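Local coordinates for nucleoporin NUP82 (Chaetomium thermophilum, PDB 5CWW), which probably serves as a structural component of the nuclear pore complex and as a docking partner for transport factors, the part here being its N-terminal beta-propeller domain, at residues L325-Q330 with E447-P453; L302-I306 with E332-E336; D280-P286 with P367-F373; V199-E203 with L287-R291. One frame throughout, in Å; residues are numbered along the deposited sequence.

Interaction 1. Residues L325-Q330 with E447-P453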
loop_
_atom_site.group_PDB
_atom_site.type_symbol
_atom_site.label_atom_id
_atom_site.label_comp_id
_atom_site.label_asym_id
_atom_site.label_seq_id
_atom_site.Cartn_x
_atom_site.Cartn_y
_atom_site.Cartn_z
ATOM N N LEU B 325 -12.815 -24.956 -1.948
ATOM C CA LEU B 325 -12.648 -24.140 -3.144
ATOM C C LEU B 325 -11.316 -23.401 -3.132
ATOM O O LEU B 325 -10.681 -23.239 -4.172
ATOM C CB LEU B 325 -13.799 -23.139 -3.272
ATOM C CG LEU B 325 -13.734 -22.172 -4.459
ATOM C CD1 LEU B 325 -13.673 -22.923 -5.779
ATOM C CD2 LEU B 325 -14.926 -21.226 -4.437
ATOM N N VAL B 326 -10.891 -22.955 -1.954
ATOM C CA VAL B 326 -9.615 -22.264 -1.828
ATOM C C VAL B 326 -8.483 -23.221 -2.175
ATOM O O VAL B 326 -7.547 -22.857 -2.884
ATOM C CB VAL B 326 -9.404 -21.696 -0.409
ATOM C CG1 VAL B 326 -8.072 -20.965 -0.311
ATOM C CG2 VAL B 326 -10.538 -20.756 -0.042
ATOM N N ALA B 327 -8.582 -24.451 -1.681
ATOM C CA ALA B 327 -7.589 -25.473 -1.986
ATOM C C ALA B 327 -7.597 -25.783 -3.479
ATOM O O ALA B 327 -6.543 -25.928 -4.098
ATOM C CB ALA B 327 -7.856 -26.734 -1.176
ATOM N N GLN B 328 -8.793 -25.878 -4.051
ATOM C CA GLN B 328 -8.951 -26.111 -5.483
ATOM C C GLN B 328 -8.315 -25.006 -6.325
ATOM O O GLN B 328 -7.576 -25.283 -7.270
ATOM C CB GLN B 328 -10.434 -26.236 -5.839
ATOM C CG GLN B 328 -10.958 -27.659 -5.791
ATOM C CD GLN B 328 -10.356 -28.533 -6.873
ATOM O OE1 GLN B 328 -9.676 -28.043 -7.776
ATOM N NE2 GLN B 328 -10.599 -29.835 -6.786
ATOM N N GLN B 329 -8.609 -23.756 -5.981
ATOM C CA GLN B 329 -8.104 -22.617 -6.733
ATOM C C GLN B 329 -6.579 -22.558 -6.692
ATOM O O GLN B 329 -5.935 -22.277 -7.702
ATOM C CB GLN B 329 -8.702 -21.317 -6.195
ATOM C CG GLN B 329 -10.155 -21.101 -6.598
ATOM C CD GLN B 329 -10.741 -19.824 -6.025
ATOM O OE1 GLN B 329 -10.266 -19.307 -5.013
ATOM N NE2 GLN B 329 -11.770 -19.302 -6.678
ATOM N N GLN B 330 -6.007 -22.832 -5.524
ATOM C CA GLN B 330 -4.557 -22.833 -5.366
ATOM C C GLN B 330 -3.912 -23.955 -6.171
ATOM O O GLN B 330 -2.834 -23.784 -6.735
ATOM C CB GLN B 330 -4.176 -22.975 -3.893
ATOM C CG GLN B 330 -4.407 -21.724 -3.066
ATOM C CD GLN B 330 -3.840 -21.846 -1.664
ATOM O OE1 GLN B 330 -3.241 -22.862 -1.313
ATOM N NE2 GLN B 330 -4.024 -20.809 -0.856
ATOM N N GLU B 447 -2.956 -16.288 2.470
ATOM C CA GLU B 447 -2.598 -17.151 1.353
ATOM C C GLU B 447 -3.373 -16.773 0.095
ATOM O O GLU B 447 -4.266 -15.923 0.130
ATOM C CB GLU B 447 -2.858 -18.615 1.713
ATOM C CG GLU B 447 -4.280 -18.895 2.173
ATOM C CD GLU B 447 -4.488 -20.338 2.589
ATOM O OE1 GLU B 447 -3.691 -21.204 2.167
ATOM O OE2 GLU B 447 -5.443 -20.604 3.348
ATOM N N ALA B 448 -3.025 -17.421 -1.012
ATOM C CA ALA B 448 -3.658 -17.163 -2.297
ATOM C C ALA B 448 -5.161 -17.381 -2.220
ATOM O O ALA B 448 -5.622 -18.430 -1.768
ATOM C CB ALA B 448 -3.055 -18.051 -3.360
ATOM N N GLN B 449 -5.921 -16.382 -2.656
ATOM C CA GLN B 449 -7.370 -16.504 -2.735
ATOM C C GLN B 449 -7.941 -15.699 -3.897
ATOM O O GLN B 449 -7.463 -14.606 -4.214
ATOM C CB GLN B 449 -8.022 -16.055 -1.423
ATOM C CG GLN B 449 -7.746 -16.984 -0.251
ATOM C CD GLN B 449 -8.657 -16.733 0.934
ATOM O OE1 GLN B 449 -9.813 -16.333 0.776
ATOM N NE2 GLN B 449 -8.141 -16.972 2.133
ATOM N N TRP B 450 -8.956 -16.274 -4.532
ATOM C CA TRP B 450 -9.699 -15.619 -5.600
ATOM C C TRP B 450 -11.183 -15.658 -5.277
ATOM O O TRP B 450 -11.630 -16.497 -4.496
ATOM C CB TRP B 450 -9.452 -16.305 -6.946
ATOM C CG TRP B 450 -8.038 -16.250 -7.434
ATOM C CD1 TRP B 450 -7.527 -15.389 -8.356
ATOM C CD2 TRP B 450 -6.955 -17.102 -7.037
ATOM N NE1 TRP B 450 -6.193 -15.647 -8.558
ATOM C CE2 TRP B 450 -5.818 -16.694 -7.760
ATOM C CE3 TRP B 450 -6.838 -18.166 -6.140
ATOM C CZ2 TRP B 450 -4.577 -17.312 -7.614
ATOM C CZ3 TRP B 450 -5.604 -18.781 -5.996
ATOM C CH2 TRP B 450 -4.490 -18.351 -6.731
ATOM N N LEU B 451 -11.949 -14.758 -5.881
ATOM C CA LEU B 451 -13.399 -14.832 -5.784
ATOM C C LEU B 451 -13.883 -16.101 -6.479
ATOM O O LEU B 451 -13.166 -16.665 -7.300
ATOM C CB LEU B 451 -14.048 -13.599 -6.405
ATOM C CG LEU B 451 -13.858 -12.294 -5.633
ATOM C CD1 LEU B 451 -14.216 -11.103 -6.511
ATOM C CD2 LEU B 451 -14.699 -12.298 -4.364
ATOM N N PRO B 452 -15.098 -16.563 -6.147
ATOM C CA PRO B 452 -15.623 -17.787 -6.766
ATOM C C PRO B 452 -15.839 -17.658 -8.273
ATOM O O PRO B 452 -15.992 -16.545 -8.772
ATOM C CB PRO B 452 -16.967 -17.995 -6.059
ATOM C CG PRO B 452 -16.890 -17.203 -4.815
ATOM C CD PRO B 452 -15.991 -16.050 -5.094
ATOM N N PRO B 453 -15.852 -18.791 -8.993
ATOM C CA PRO B 453 -16.286 -18.774 -10.392
ATOM C C PRO B 453 -17.806 -18.689 -10.480
ATOM O O PRO B 453 -18.485 -19.006 -9.504
ATOM C CB PRO B 453 -15.771 -20.105 -10.936
ATOM C CG PRO B 453 -15.775 -21.007 -9.752
ATOM C CD PRO B 453 -15.434 -20.138 -8.567
#
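Gln329 and Gln330 both hold CG anti to their own carbonyl carbon (chi1 -75° and -74°), and with extended chains beyond it their amides reach from the helix to the 447-453 loop. Gln330 NE2 gives one hydrogen to a lone pair of Ala448 O (3.0 Å, nearly straight at 176°) and the other to Glu447 OE1 (3.1 Å), which it meets from above the carboxylate plane. A leucine here would probably leave the Ala448 carbonyl and the Glu447 carboxylate without the amide that ties them to the helix. Helix 321-338 is part of a helical insertion between two paired strands of one propeller blade, whereas 447-453 belongs to a long loop between strands 437-441 and 469-476 of another sheet, so the contact holds the insertion against that loop. The Gln329 amide straddles the next stretch of backbone: NE2 donates to Leu451 O (3.0 Å) from above the carbonyl plane, and OE1 takes a weak bond from Trp450 N. Its amide stands almost perpendicular to the Trp450 indole, whose CE3 lies 3.7 Å from Gln329 CB. Val326 CG1 touches Gln449 CG (4.0 Å) between the two amides, and at the far end Leu325 CD2 rests 4.2 Å from Pro452 CB.

Interaction 2. Residues L302-I306 with E332-E336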
loop_
_atom_site.group_PDB
_atom_site.type_symbol
_atom_site.label_atom_id
_atom_site.label_comp_id
_atom_site.label_asym_id
_atom_site.label_seq_id
_atom_site.Cartn_x
_atom_site.Cartn_y
_atom_site.Cartn_z
ATOM N N LEU B 302 5.813 -23.834 -1.939
ATOM C CA LEU B 302 4.398 -23.563 -2.178
ATOM C C LEU B 302 3.644 -24.816 -2.611
ATOM O O LEU B 302 2.525 -25.054 -2.161
ATOM C CB LEU B 302 4.225 -22.467 -3.232
ATOM C CG LEU B 302 4.539 -21.040 -2.778
ATOM C CD1 LEU B 302 4.520 -20.091 -3.966
ATOM C CD2 LEU B 302 3.554 -20.578 -1.712
ATOM N N SER B 303 4.252 -25.608 -3.490
ATOM C CA SER B 303 3.637 -26.852 -3.941
ATOM C C SER B 303 3.268 -27.725 -2.747
ATOM O O SER B 303 2.143 -28.209 -2.646
ATOM C CB SER B 303 4.573 -27.613 -4.881
ATOM O OG SER B 303 4.879 -26.842 -6.029
ATOM N N ALA B 304 4.222 -27.910 -1.839
ATOM C CA ALA B 304 3.999 -28.717 -0.647
ATOM C C ALA B 304 2.870 -28.128 0.191
ATOM O O ALA B 304 2.009 -28.852 0.695
ATOM C CB ALA B 304 5.273 -28.814 0.171
ATOM N N SER B 305 2.882 -26.807 0.334
ATOM C CA SER B 305 1.861 -26.102 1.097
ATOM C C SER B 305 0.478 -26.300 0.481
ATOM O O SER B 305 -0.504 -26.502 1.195
ATOM C CB SER B 305 2.191 -24.612 1.175
ATOM O OG SER B 305 1.216 -23.911 1.924
ATOM N N ILE B 306 0.408 -26.241 -0.845
ATOM C CA ILE B 306 -0.857 -26.403 -1.551
ATOM C C ILE B 306 -1.342 -27.844 -1.446
ATOM O O ILE B 306 -2.500 -28.088 -1.107
ATOM C CB ILE B 306 -0.735 -25.996 -3.034
ATOM C CG1 ILE B 306 -0.477 -24.492 -3.142
ATOM C CG2 ILE B 306 -2.011 -26.344 -3.805
ATOM C CD1 ILE B 306 -0.082 -24.029 -4.526
ATOM N N GLU B 332 -5.177 -25.239 -8.887
ATOM C CA GLU B 332 -5.334 -24.846 -10.281
ATOM C C GLU B 332 -4.243 -23.852 -10.674
ATOM O O GLU B 332 -3.645 -23.954 -11.745
ATOM C CB GLU B 332 -6.721 -24.245 -10.505
ATOM C CG GLU B 332 -7.057 -23.969 -11.958
ATOM C CD GLU B 332 -8.498 -23.533 -12.147
ATOM O OE1 GLU B 332 -9.238 -23.467 -11.142
ATOM O OE2 GLU B 332 -8.888 -23.257 -13.302
ATOM N N TRP B 333 -3.984 -22.900 -9.784
ATOM C CA TRP B 333 -2.914 -21.927 -9.969
ATOM C C TRP B 333 -1.564 -22.621 -10.146
ATOM O O TRP B 333 -0.813 -22.309 -11.071
ATOM C CB TRP B 333 -2.877 -20.971 -8.774
ATOM C CG TRP B 333 -1.862 -19.876 -8.866
ATOM C CD1 TRP B 333 -2.010 -18.674 -9.495
ATOM C CD2 TRP B 333 -0.551 -19.866 -8.286
ATOM N NE1 TRP B 333 -0.869 -17.920 -9.351
ATOM C CE2 TRP B 333 0.041 -18.630 -8.612
ATOM C CE3 TRP B 333 0.179 -20.784 -7.527
ATOM C CZ2 TRP B 333 1.330 -18.291 -8.209
ATOM C CZ3 TRP B 333 1.458 -20.445 -7.126
ATOM C CH2 TRP B 333 2.020 -19.209 -7.469
ATOM N N MET B 334 -1.270 -23.571 -9.263
ATOM C CA MET B 334 0.005 -24.281 -9.291
ATOM C C MET B 334 0.162 -25.148 -10.538
ATOM O O MET B 334 1.271 -25.308 -11.048
ATOM C CB MET B 334 0.152 -25.152 -8.039
ATOM C CG MET B 334 1.468 -25.926 -7.961
ATOM S SD MET B 334 2.929 -24.873 -8.075
ATOM C CE MET B 334 2.777 -23.917 -6.566
ATOM N N SER B 335 -0.942 -25.711 -11.022
ATOM C CA SER B 335 -0.893 -26.602 -12.180
ATOM C C SER B 335 -0.410 -25.856 -13.422
ATOM O O SER B 335 0.167 -26.453 -14.331
ATOM C CB SER B 335 -2.266 -27.225 -12.442
ATOM O OG SER B 335 -3.165 -26.274 -12.987
ATOM N N GLU B 336 -0.650 -24.549 -13.453
ATOM C CA GLU B 336 -0.166 -23.708 -14.540
ATOM C C GLU B 336 1.354 -23.572 -14.485
ATOM O O GLU B 336 1.993 -23.270 -15.491
ATOM C CB GLU B 336 -0.813 -22.324 -14.473
ATOM C CG GLU B 336 -2.333 -22.331 -14.587
ATOM C CD GLU B 336 -2.817 -22.153 -16.012
ATOM O OE1 GLU B 336 -2.413 -21.164 -16.660
ATOM O OE2 GLU B 336 -3.604 -23.002 -16.484
#
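Met334 reaches across from helix 321-338 to helix 298-315 and has more surface buried here than any other residue. Its CG is anti to the backbone N, and bends at chi2 (56°) and chi3 (65°) curl the thioether so that the methyl turns in against the facing helix. There Met334 CE sits 3.5 Å from Ile306 CD1 and 3.9 Å from Leu302 CB, two side chains one helical turn apart. Ile306 CD1 also lies 3.7 Å from Met334 CB, and meets the edge of the Trp333 indole, near the ring plane, 4.4 Å from Trp333 CE3. Leu302 CD1 approaches the same ring at CH2. The two helices form an antiparallel hairpin inserted into the propeller; the axes of segments 302-306 and 332-336 come within 10.7 Å, their directions 149° apart. Trp333 extends the apolar layer beyond the hairpin, its ring meeting those of Trp267 and Trp450. Replacing Met334 with an alanine would probably open a gap between the helices and leave Ile306 CD1 without the methyl it packs on. Met334 SD lies 3.4 Å from Ser303 OG, which is hydrogen-bonded to Ile299 O. With no hydrogen bond crossing between the segments, their contact rests on the fit of methyl, thioether and indole surfaces.

Interaction 3. Residues D280-P286 with P367-F373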
loop_
_atom_site.group_PDB
_atom_site.type_symbol
_atom_site.label_atom_id
_atom_site.label_comp_id
_atom_site.label_asym_id
_atom_site.label_seq_id
_atom_site.Cartn_x
_atom_site.Cartn_y
_atom_site.Cartn_z
ATOM N N ASP B 280 -8.134 0.834 8.097
ATOM C CA ASP B 280 -8.289 -0.542 7.641
ATOM C C ASP B 280 -7.047 -1.050 6.920
ATOM O O ASP B 280 -6.272 -0.274 6.357
ATOM C CB ASP B 280 -9.507 -0.666 6.723
ATOM C CG ASP B 280 -10.813 -0.395 7.446
ATOM O OD1 ASP B 280 -10.863 -0.580 8.680
ATOM O OD2 ASP B 280 -11.793 -0.002 6.780
ATOM N N VAL B 281 -6.879 -2.368 6.943
ATOM C CA VAL B 281 -5.749 -3.032 6.310
ATOM C C VAL B 281 -6.279 -4.086 5.351
ATOM O O VAL B 281 -7.239 -4.789 5.664
ATOM C CB VAL B 281 -4.814 -3.688 7.359
ATOM C CG1 VAL B 281 -3.728 -4.518 6.690
ATOM C CG2 VAL B 281 -4.195 -2.627 8.261
ATOM N N TYR B 282 -5.643 -4.191 4.189
ATOM C CA TYR B 282 -6.043 -5.148 3.167
ATOM C C TYR B 282 -4.835 -5.908 2.637
ATOM O O TYR B 282 -3.700 -5.446 2.754
ATOM C CB TYR B 282 -6.741 -4.436 2.005
ATOM C CG TYR B 282 -8.088 -3.845 2.345
ATOM C CD1 TYR B 282 -8.193 -2.560 2.858
ATOM C CD2 TYR B 282 -9.255 -4.563 2.133
ATOM C CE1 TYR B 282 -9.425 -2.012 3.160
ATOM C CE2 TYR B 282 -10.489 -4.025 2.433
ATOM C CZ TYR B 282 -10.569 -2.749 2.944
ATOM O OH TYR B 282 -11.798 -2.209 3.241
ATOM N N ALA B 283 -5.090 -7.066 2.037
ATOM C CA ALA B 283 -4.040 -7.850 1.402
ATOM C C ALA B 283 -4.520 -8.412 0.069
ATOM O O ALA B 283 -5.676 -8.806 -0.066
ATOM C CB ALA B 283 -3.585 -8.975 2.322
ATOM N N LEU B 284 -3.620 -8.430 -0.909
ATOM C CA LEU B 284 -3.879 -9.025 -2.217
ATOM C C LEU B 284 -2.879 -10.134 -2.484
ATOM O O LEU B 284 -1.675 -9.887 -2.498
ATOM C CB LEU B 284 -3.767 -7.983 -3.329
ATOM C CG LEU B 284 -4.956 -7.117 -3.728
ATOM C CD1 LEU B 284 -4.507 -6.198 -4.852
ATOM C CD2 LEU B 284 -6.153 -7.949 -4.167
ATOM N N CYS B 285 -3.367 -11.345 -2.727
ATOM C CA CYS B 285 -2.475 -12.478 -2.945
ATOM C C CYS B 285 -3.137 -13.568 -3.785
ATOM O O CYS B 285 -4.260 -13.968 -3.490
ATOM C CB CYS B 285 -2.032 -13.055 -1.601
ATOM S SG CYS B 285 -1.069 -14.568 -1.723
ATOM N N PRO B 286 -2.441 -14.073 -4.821
ATOM C CA PRO B 286 -1.088 -13.748 -5.287
ATOM C C PRO B 286 -1.058 -12.669 -6.368
ATOM O O PRO B 286 -1.670 -12.845 -7.422
ATOM C CB PRO B 286 -0.603 -15.080 -5.852
ATOM C CG PRO B 286 -1.835 -15.705 -6.407
ATOM C CD PRO B 286 -3.010 -15.189 -5.597
ATOM N N PRO B 367 -6.433 -11.454 -7.833
ATOM C CA PRO B 367 -6.818 -12.189 -6.627
ATOM C C PRO B 367 -7.908 -11.470 -5.843
ATOM O O PRO B 367 -8.177 -10.293 -6.085
ATOM C CB PRO B 367 -5.517 -12.257 -5.826
ATOM C CG PRO B 367 -4.747 -11.078 -6.255
ATOM C CD PRO B 367 -5.108 -10.825 -7.693
ATOM N N LYS B 368 -8.541 -12.187 -4.926
ATOM C CA LYS B 368 -9.549 -11.601 -4.060
ATOM C C LYS B 368 -8.927 -10.544 -3.158
ATOM O O LYS B 368 -7.800 -10.704 -2.685
ATOM C CB LYS B 368 -10.217 -12.684 -3.212
ATOM C CG LYS B 368 -11.269 -12.159 -2.246
ATOM C CD LYS B 368 -11.851 -13.272 -1.393
ATOM C CE LYS B 368 -12.780 -12.710 -0.333
ATOM N NZ LYS B 368 -13.432 -13.784 0.454
ATOM N N LEU B 369 -9.655 -9.459 -2.928
ATOM C CA LEU B 369 -9.230 -8.473 -1.945
ATOM C C LEU B 369 -9.586 -8.986 -0.558
ATOM O O LEU B 369 -10.756 -9.226 -0.261
ATOM C CB LEU B 369 -9.889 -7.116 -2.191
ATOM C CG LEU B 369 -9.413 -6.002 -1.250
ATOM C CD1 LEU B 369 -7.936 -5.693 -1.468
ATOM C CD2 LEU B 369 -10.254 -4.751 -1.422
ATOM N N GLN B 370 -8.570 -9.167 0.278
ATOM C CA GLN B 370 -8.757 -9.673 1.631
ATOM C C GLN B 370 -8.772 -8.531 2.638
ATOM O O GLN B 370 -7.818 -7.757 2.720
ATOM C CB GLN B 370 -7.653 -10.670 1.988
ATOM C CG GLN B 370 -7.599 -11.878 1.069
ATOM C CD GLN B 370 -6.551 -12.884 1.491
ATOM O OE1 GLN B 370 -6.414 -13.191 2.674
ATOM N NE2 GLN B 370 -5.798 -13.400 0.524
ATOM N N GLY B 371 -9.861 -8.434 3.398
ATOM C CA GLY B 371 -10.010 -7.411 4.418
ATOM C C GLY B 371 -11.370 -6.740 4.344
ATOM O O GLY B 371 -12.206 -7.123 3.528
ATOM N N PRO B 372 -11.607 -5.735 5.203
ATOM C CA PRO B 372 -10.671 -5.228 6.215
ATOM C C PRO B 372 -10.358 -6.268 7.284
ATOM O O PRO B 372 -11.274 -6.905 7.799
ATOM C CB PRO B 372 -11.415 -4.038 6.836
ATOM C CG PRO B 372 -12.603 -3.787 5.979
ATOM C CD PRO B 372 -12.911 -5.058 5.266
ATOM N N PHE B 373 -9.081 -6.441 7.606
ATOM C CA PHE B 373 -8.677 -7.371 8.651
ATOM C C PHE B 373 -9.180 -6.914 10.013
ATOM O O PHE B 373 -9.055 -5.741 10.369
ATOM C CB PHE B 373 -7.154 -7.515 8.688
ATOM C CG PHE B 373 -6.604 -8.415 7.623
ATOM C CD1 PHE B 373 -6.480 -7.972 6.318
ATOM C CD2 PHE B 373 -6.203 -9.705 7.929
ATOM C CE1 PHE B 373 -5.973 -8.799 5.336
ATOM C CE2 PHE B 373 -5.691 -10.537 6.952
ATOM C CZ PHE B 373 -5.578 -10.083 5.652
HETATM O O HOH W 1 -8.428 -3.623 9.038
HETATM O O HOH W 2 -5.997 -12.323 -2.139
#
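Gln370 O is gripped twice from across the sheet: Ala283 N donates to it at 2.9 Å, in the carbonyl plane, and Tyr282 CA makes a weaker CA-H...O contact, Tyr282 CA to Gln370 O 3.2 Å. Gln370 N returns a bond to Ala283 O, making the two residues an antiparallel hydrogen-bonded pair. They join strand 281-284 to the short, weakly bonded strand 369-370, an edge strand of a four-stranded propeller blade, regained after the long insertion that carries the two helices. On the face bearing Tyr282, Leu284 and Leu369, Leu369 CG packs 3.7 Å from Tyr282 CD2, and both leucines touch helix 221-225. On the other, Ala283 CB meets Phe373 CE1. Gly371 has backbone angles (phi 133°) that suit glycine, and a CB there would collide with Val281 O and Tyr282 CD2. The cis peptide that follows lays Pro372 alongside Tyr282, its CA over one ring face and Pro372 CG 3.3 Å from Tyr282 OH; basic side chains of the chain of another protein pack on Asp280, Tyr282 and Pro372. Beyond the paired residues, Phe373 N donates to Val281 O (3.1 Å), and one water bridges Val281 N and Phe373 O. A second water accepts from both Cys285 N and Gln370 NE2, the latter also bonded to Glu447 O. Val281 O lies at the edge of the Phe373 ring, in its plane, 3.3 Å from Phe373 CD1.

Interaction 4. Residues V199-E203 with L287-R291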
loop_
_atom_site.group_PDB
_atom_site.type_symbol
_atom_site.label_atom_id
_atom_site.label_comp_id
_atom_site.label_asym_id
_atom_site.label_seq_id
_atom_site.Cartn_x
_atom_site.Cartn_y
_atom_site.Cartn_z
ATOM N N VAL B 199 -4.412 -0.156 -8.147
ATOM C CA VAL B 199 -3.124 -0.837 -8.150
ATOM C C VAL B 199 -2.696 -1.082 -9.588
ATOM O O VAL B 199 -3.446 -1.662 -10.375
ATOM C CB VAL B 199 -3.185 -2.175 -7.383
ATOM C CG1 VAL B 199 -1.833 -2.884 -7.414
ATOM C CG2 VAL B 199 -3.628 -1.942 -5.945
ATOM N N ARG B 200 -1.496 -0.628 -9.928
ATOM C CA ARG B 200 -0.985 -0.764 -11.286
ATOM C C ARG B 200 0.401 -1.391 -11.309
ATOM O O ARG B 200 1.329 -0.905 -10.661
ATOM C CB ARG B 200 -0.961 0.600 -11.979
ATOM C CG ARG B 200 -2.310 1.006 -12.555
ATOM C CD ARG B 200 -2.241 2.365 -13.224
ATOM N NE ARG B 200 -2.523 3.444 -12.280
ATOM C CZ ARG B 200 -3.668 4.116 -12.203
ATOM N NH1 ARG B 200 -4.673 3.852 -13.025
ATOM N NH2 ARG B 200 -3.802 5.074 -11.298
ATOM N N VAL B 201 0.513 -2.488 -12.051
ATOM C CA VAL B 201 1.778 -3.183 -12.243
ATOM C C VAL B 201 2.415 -2.761 -13.570
ATOM O O VAL B 201 1.822 -2.942 -14.636
ATOM C CB VAL B 201 1.584 -4.711 -12.228
ATOM C CG1 VAL B 201 2.927 -5.424 -12.377
ATOM C CG2 VAL B 201 0.875 -5.153 -10.944
ATOM N N TRP B 202 3.619 -2.199 -13.496
ATOM C CA TRP B 202 4.374 -1.796 -14.682
ATOM C C TRP B 202 5.594 -2.690 -14.837
ATOM O O TRP B 202 6.367 -2.849 -13.893
ATOM C CB TRP B 202 4.819 -0.336 -14.584
ATOM C CG TRP B 202 3.775 0.602 -14.063
ATOM C CD1 TRP B 202 3.392 0.762 -12.761
ATOM C CD2 TRP B 202 2.993 1.530 -14.826
ATOM N NE1 TRP B 202 2.416 1.724 -12.669
ATOM C CE2 TRP B 202 2.153 2.212 -13.923
ATOM C CE3 TRP B 202 2.921 1.848 -16.186
ATOM C CZ2 TRP B 202 1.252 3.190 -14.337
ATOM C CZ3 TRP B 202 2.023 2.819 -16.594
ATOM C CH2 TRP B 202 1.202 3.479 -15.673
ATOM N N GLU B 203 5.767 -3.265 -16.024
ATOM C CA GLU B 203 6.919 -4.121 -16.302
ATOM C C GLU B 203 7.832 -3.448 -17.317
ATOM O O GLU B 203 7.600 -3.510 -18.525
ATOM C CB GLU B 203 6.450 -5.487 -16.800
ATOM C CG GLU B 203 5.636 -6.244 -15.754
ATOM C CD GLU B 203 5.122 -7.578 -16.249
ATOM O OE1 GLU B 203 5.937 -8.399 -16.716
ATOM O OE2 GLU B 203 3.895 -7.799 -16.175
ATOM N N LEU B 287 -0.351 -11.574 -6.106
ATOM C CA LEU B 287 -0.209 -10.496 -7.077
ATOM C C LEU B 287 1.119 -10.634 -7.812
ATOM O O LEU B 287 2.182 -10.438 -7.221
ATOM C CB LEU B 287 -0.297 -9.132 -6.390
ATOM C CG LEU B 287 -0.215 -7.914 -7.315
ATOM C CD1 LEU B 287 -1.417 -7.855 -8.249
ATOM C CD2 LEU B 287 -0.100 -6.633 -6.505
ATOM N N LEU B 288 1.047 -10.973 -9.096
ATOM C CA LEU B 288 2.239 -11.189 -9.909
ATOM C C LEU B 288 2.190 -10.384 -11.205
ATOM O O LEU B 288 1.116 -10.181 -11.773
ATOM C CB LEU B 288 2.396 -12.676 -10.237
ATOM C CG LEU B 288 2.855 -13.604 -9.109
ATOM C CD1 LEU B 288 2.716 -15.054 -9.544
ATOM C CD2 LEU B 288 4.291 -13.309 -8.711
ATOM N N PRO B 289 3.355 -9.920 -11.682
ATOM C CA PRO B 289 3.393 -9.392 -13.049
ATOM C C PRO B 289 3.244 -10.523 -14.066
ATOM O O PRO B 289 3.211 -11.687 -13.665
ATOM C CB PRO B 289 4.771 -8.725 -13.139
ATOM C CG PRO B 289 5.574 -9.331 -12.048
ATOM C CD PRO B 289 4.623 -9.700 -10.965
ATOM N N GLN B 290 3.145 -10.187 -15.349
ATOM C CA GLN B 290 2.956 -11.192 -16.394
ATOM C C GLN B 290 4.065 -12.233 -16.373
ATOM O O GLN B 290 3.839 -13.402 -16.686
ATOM C CB GLN B 290 2.900 -10.533 -17.773
ATOM C CG GLN B 290 1.690 -9.648 -17.980
ATOM C CD GLN B 290 1.607 -9.088 -19.385
ATOM O OE1 GLN B 290 0.556 -9.149 -20.027
ATOM N NE2 GLN B 290 2.710 -8.530 -19.869
ATOM N N ARG B 291 5.264 -11.794 -16.008
ATOM C CA ARG B 291 6.416 -12.679 -15.903
ATOM C C ARG B 291 7.123 -12.422 -14.580
ATOM O O ARG B 291 7.197 -11.281 -14.128
ATOM C CB ARG B 291 7.366 -12.462 -17.081
ATOM C CG ARG B 291 6.922 -13.153 -18.361
ATOM C CD ARG B 291 7.716 -12.672 -19.564
ATOM N NE ARG B 291 7.121 -11.483 -20.170
ATOM C CZ ARG B 291 6.177 -11.502 -21.109
ATOM N NH1 ARG B 291 5.703 -12.654 -21.567
ATOM N NH2 ARG B 291 5.703 -10.363 -21.593
#
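Strand segment 199-203 and loop 287-291 run almost the same way, their end-to-end directions 14° apart, nearest at Val201 CA and Pro289 CA, 6.5 Å from each other; no backbone-to-backbone hydrogen bond joins them. Glu203 supplies the polar link. Its CG is anti to the carbonyl carbon (chi1 -63°) and its extended chain lifts the carboxylate to the loop, where Glu203 OE2 accepts from Gln290 N at 2.6 Å, the donor standing above the carboxylate plane. Thr216 OG1 is a second hydrogen-bond partner of OE2, though it also bonds Val201 O. In this beta-propeller, strand 198-203 is the third strand of one four-stranded blade, and the loop leaves strand 281-284 of the next, carrying apolar residues back over the first. Pro289 CB lies 3.3 Å from Glu203 CD and 3.9 Å from Val201 CG1, crossing each side chain at about a right angle. Leu287 enters between blades: Leu287 CD2 meets Val199 CG1 at 4.2 Å and its CD1 approaches Val201 CG2, while Leu272 of the second blade touches both Val199 and Leu287. Arg291 NE is 4.8 Å from Glu203 OE1, not in contact but close enough that its charge may help stabilise the carboxylate.

In the fold
Interactions 1, 2 and 3 form a continuous chain of contacts at one side of the propeller. Interactions 1 and 2 share helix 321-338, and their centres are about 11 Å apart; Trp450 CZ2 lies 3.5 Å from Trp333 CD1. Interaction 1 reaches the blade of interaction 3 through a probable hydrogen bond from Lys368 N to Gln449 O (2.7 Å). Along the chain, interaction 2 falls between the two segments of interaction 3. Interaction 4 follows directly on Pro286 of interaction 3, with centres about 17 Å apart, and meets interaction 2 where Leu288 CD1 packs 3.8 Å from Trp333 CZ2.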